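Putative S-adenosyl-L-methionine-dependent Methyltransferase (Methanococcus maripaludis, PDB 3DLC) binds S-adenosylmethionine and is probably a methyltransferase of the Rossmann-like class I fold, though its methyl acceptor is not established. Local coordinates at residues I32-N35 and I36-F40. Numbering follows the deposited sequence. Where two conformers were deposited one is given.
Sequences IAEN and IINRF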
ATOM      1  N   ILE A  32      -2.161   0.741 -11.319  1.00  6.61           N
ATOM      2  CA  ILE A  32      -2.032  -0.240 -10.263  1.00  6.92           C
ATOM      3  C   ILE A  32      -3.414  -0.774  -9.901  1.00  6.73           C
ATOM      4  O   ILE A  32      -3.594  -1.993  -9.700  1.00  6.99           O
ATOM      5  CB  ILE A  32      -1.305   0.340  -9.053  1.00  7.14           C
ATOM      6  CG1 ILE A  32       0.172   0.626  -9.423  1.00  6.96           C
ATOM      7  CG2 ILE A  32      -1.376  -0.628  -7.869  1.00  8.22           C
ATOM      8  CD1 ILE A  32       0.943   1.452  -8.390  1.00  8.75           C
ATOM      9  N   ALA A  33      -4.406   0.101  -9.777  1.00  6.98           N
ATOM     10  CA  ALA A  33      -5.768  -0.349  -9.490  1.00  7.60           C
ATOM     11  C   ALA A  33      -6.278  -1.323 -10.537  1.00  6.55           C
ATOM     12  O   ALA A  33      -6.861  -2.355 -10.233  1.00  6.98           O
ATOM     13  CB  ALA A  33      -6.704   0.863  -9.352  1.00  7.82           C
ATOM     14  N   GLU A  34      -6.032  -1.001 -11.799  1.00  6.56           N
ATOM     15  CA  GLU A  34      -6.428  -1.863 -12.889  1.00  7.54           C
ATOM     16  C   GLU A  34      -5.702  -3.194 -12.812  1.00  7.00           C
ATOM     17  O   GLU A  34      -6.299  -4.258 -13.026  1.00  7.66           O
ATOM     18  CB  GLU A  34      -6.142  -1.150 -14.213  1.00  7.76           C
ATOM     19  CG  GLU A  34      -6.412  -1.963 -15.435  1.00 10.06           C
ATOM     20  CD  GLU A  34      -6.196  -1.185 -16.706  1.00 12.92           C
ATOM     21  OE1 GLU A  34      -5.158  -0.548 -16.894  1.00 17.46           O
ATOM     22  OE2 GLU A  34      -7.107  -1.205 -17.508  1.00 18.89           O
ATOM     23  N   ASN A  35      -4.412  -3.162 -12.496  1.00  7.18           N
ATOM     24  CA  ASN A  35      -3.636  -4.385 -12.357  1.00  7.24           C
ATOM     25  C   ASN A  35      -4.255  -5.284 -11.278  1.00  7.17           C
ATOM     26  O   ASN A  35      -4.363  -6.512 -11.468  1.00  7.61           O
ATOM     27  CB  ASN A  35      -2.180  -4.104 -11.982  1.00  7.23           C
ATOM     28  CG  ASN A  35      -1.380  -3.515 -13.110  1.00  8.40           C
ATOM     29  OD1 ASN A  35      -1.792  -3.588 -14.274  1.00  9.80           O
ATOM     30  ND2 ASN A  35      -0.208  -2.970 -12.780  1.00  9.22           N
ATOM     31  N   ILE A  36      -4.662  -4.687 -10.150  1.00  7.02           N
ATOM     32  CA  ILE A  36      -5.218  -5.433  -9.039  1.00  7.18           C
ATOM     33  C   ILE A  36      -6.570  -6.043  -9.430  1.00  6.48           C
ATOM     34  O   ILE A  36      -6.850  -7.232  -9.160  1.00  7.12           O
ATOM     35  CB  ILE A  36      -5.355  -4.520  -7.802  1.00  7.39           C
ATOM     36  CG1 ILE A  36      -3.968  -4.129  -7.285  1.00  8.00           C
ATOM     37  CG2 ILE A  36      -6.223  -5.181  -6.718  1.00  9.13           C
ATOM     38  CD1 ILE A  36      -4.014  -2.907  -6.353  1.00  9.04           C
ATOM     39  N   ILE A  37      -7.414  -5.249 -10.053  1.00  6.43           N
ATOM     40  CA  ILE A  37      -8.721  -5.734 -10.520  1.00  6.88           C
ATOM     41  C   ILE A  37      -8.542  -6.881 -11.488  1.00  7.45           C
ATOM     42  O   ILE A  37      -9.228  -7.909 -11.398  1.00  7.42           O
ATOM     43  CB  ILE A  37      -9.545  -4.559 -11.107  1.00  7.55           C
ATOM     44  CG1 ILE A  37      -9.954  -3.619  -9.970  1.00  8.70           C
ATOM     45  CG2 ILE A  37     -10.749  -5.095 -11.914  1.00  9.97           C
ATOM     46  CD1 ILE A  37     -10.474  -2.275 -10.405  1.00 12.24           C
ATOM     47  N   ASN A  38      -7.635  -6.697 -12.437  1.00  7.38           N
ATOM     48  CA  ASN A  38      -7.425  -7.714 -13.463  1.00  8.10           C
ATOM     49  C   ASN A  38      -6.828  -8.981 -12.886  1.00  7.67           C
ATOM     50  O   ASN A  38      -7.157 -10.084 -13.328  1.00  9.85           O
ATOM     51  CB  ASN A  38      -6.514  -7.202 -14.559  1.00  8.87           C
ATOM     52  CG  ASN A  38      -7.183  -6.183 -15.456  1.00 10.85           C
ATOM     53  OD1 ASN A  38      -8.403  -5.991 -15.392  1.00 12.97           O
ATOM     54  ND2 ASN A  38      -6.388  -5.483 -16.268  1.00 13.28           N
ATOM     55  N   ARG A  39      -5.949  -8.848 -11.896  1.00  7.47           N
ATOM     56  CA  ARG A  39      -5.263 -10.008 -11.386  0.52  8.07           C
ATOM     57  C   ARG A  39      -6.182 -10.952 -10.589  1.00 10.01           C
ATOM     58  O   ARG A  39      -6.080 -12.157 -10.719  1.00 10.10           O
ATOM     59  CB  ARG A  39      -4.051  -9.549 -10.587  0.52  7.49           C
ATOM     60  CG  ARG A  39      -3.083 -10.648 -10.367  0.52  7.20           C
ATOM     61  CD  ARG A  39      -1.770 -10.178  -9.752  0.52  7.52           C
ATOM     62  NE  ARG A  39      -0.951 -11.338  -9.508  0.52  6.54           N
ATOM     63  CZ  ARG A  39       0.274 -11.561  -9.981  0.52  8.59           C
ATOM     64  NH1 ARG A  39       1.012 -10.630 -10.575  0.52  7.08           N
ATOM     65  NH2 ARG A  39       0.814 -12.722  -9.737  0.52  7.93           N
ATOM     66  N   PHE A  40      -6.994 -10.379  -9.667  1.00  9.61           N
ATOM     67  CA  PHE A  40      -7.794 -11.174  -8.791  1.00  8.65           C
ATOM     68  C   PHE A  40      -9.256 -11.258  -9.120  1.00  8.39           C
ATOM     69  O   PHE A  40      -9.918 -12.163  -8.638  1.00  9.72           O
ATOM     70  CB  PHE A  40      -7.634 -10.685  -7.357  1.00  8.88           C
ATOM     71  CG  PHE A  40      -6.204 -10.520  -6.914  1.00  8.23           C
ATOM     72  CD1 PHE A  40      -5.339 -11.590  -6.872  1.00  8.94           C
ATOM     73  CD2 PHE A  40      -5.720  -9.283  -6.579  1.00 10.04           C
ATOM     74  CE1 PHE A  40      -4.039 -11.431  -6.470  1.00  9.70           C
ATOM     75  CE2 PHE A  40      -4.416  -9.108  -6.179  1.00 12.97           C
ATOM     76  CZ  PHE A  40      -3.571 -10.192  -6.127  1.00 12.09           C
TER
HETATM   77  O   HOH W   1      -3.411  -5.441 -15.838  1.00 24.63           O
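Asn35 and Asn38, one turn apart near the end of helix 28-40, share a water: it donates to Asn35 OD1 at 2.9 Å and accepts from Asn38 ND2 at 3.0 Å. The other end of the Asn35 amide is also satisfied, ND2 donating to the backbone O of Gly151, so both polar atoms of this side chain have partners. With CG of Asn38 beside its own backbone N (chi1 -73°), the amide folds back over the preceding turn, and ND2 rests 3.6 Å from Glu34 CG; these two side chains run alongside each other. Beneath them the backbone follows the alpha-helical i to i+4 pattern. The carbonyl oxygens of Ile32, Ala33, Glu34 and Asn35 accept from the N-H groups of Ile36, Ile37, Asn38 and Arg39 in turn; of these four, the bond from Ile37 N to Ala33 O is the straightest (169°), that from Arg39 N to Asn35 O the most bent (141°). Phe40 N continues the series to Ile36 O at 3.2 Å. The Arg39 guanidinium makes long, weak ion pairs with Glu199 and Glu205. On the buried side, Ile36 lays CG1 3.2 Å from Ile32 O and carries CD1 to within 3.8 Å of Ile32 CG2. Cutting Ile36 back to an alanine is likely to leave Ile32 CG2 without this neighbour and open a gap toward Leu114, Val116 and Tyr145. The helix packs one side on the central sheet of the methyltransferase fold: Ile36 meets strands 112-118 and 142-148, Phe40 reaches 142-148 and 206-211, and Ile32 touches Arg118, an S-adenosylmethionine-binding residue. Ile32 also touches Leu57 of helix 56-64, where Ala33 meets Leu61, and Glu34 and Ile37 meet Gln64.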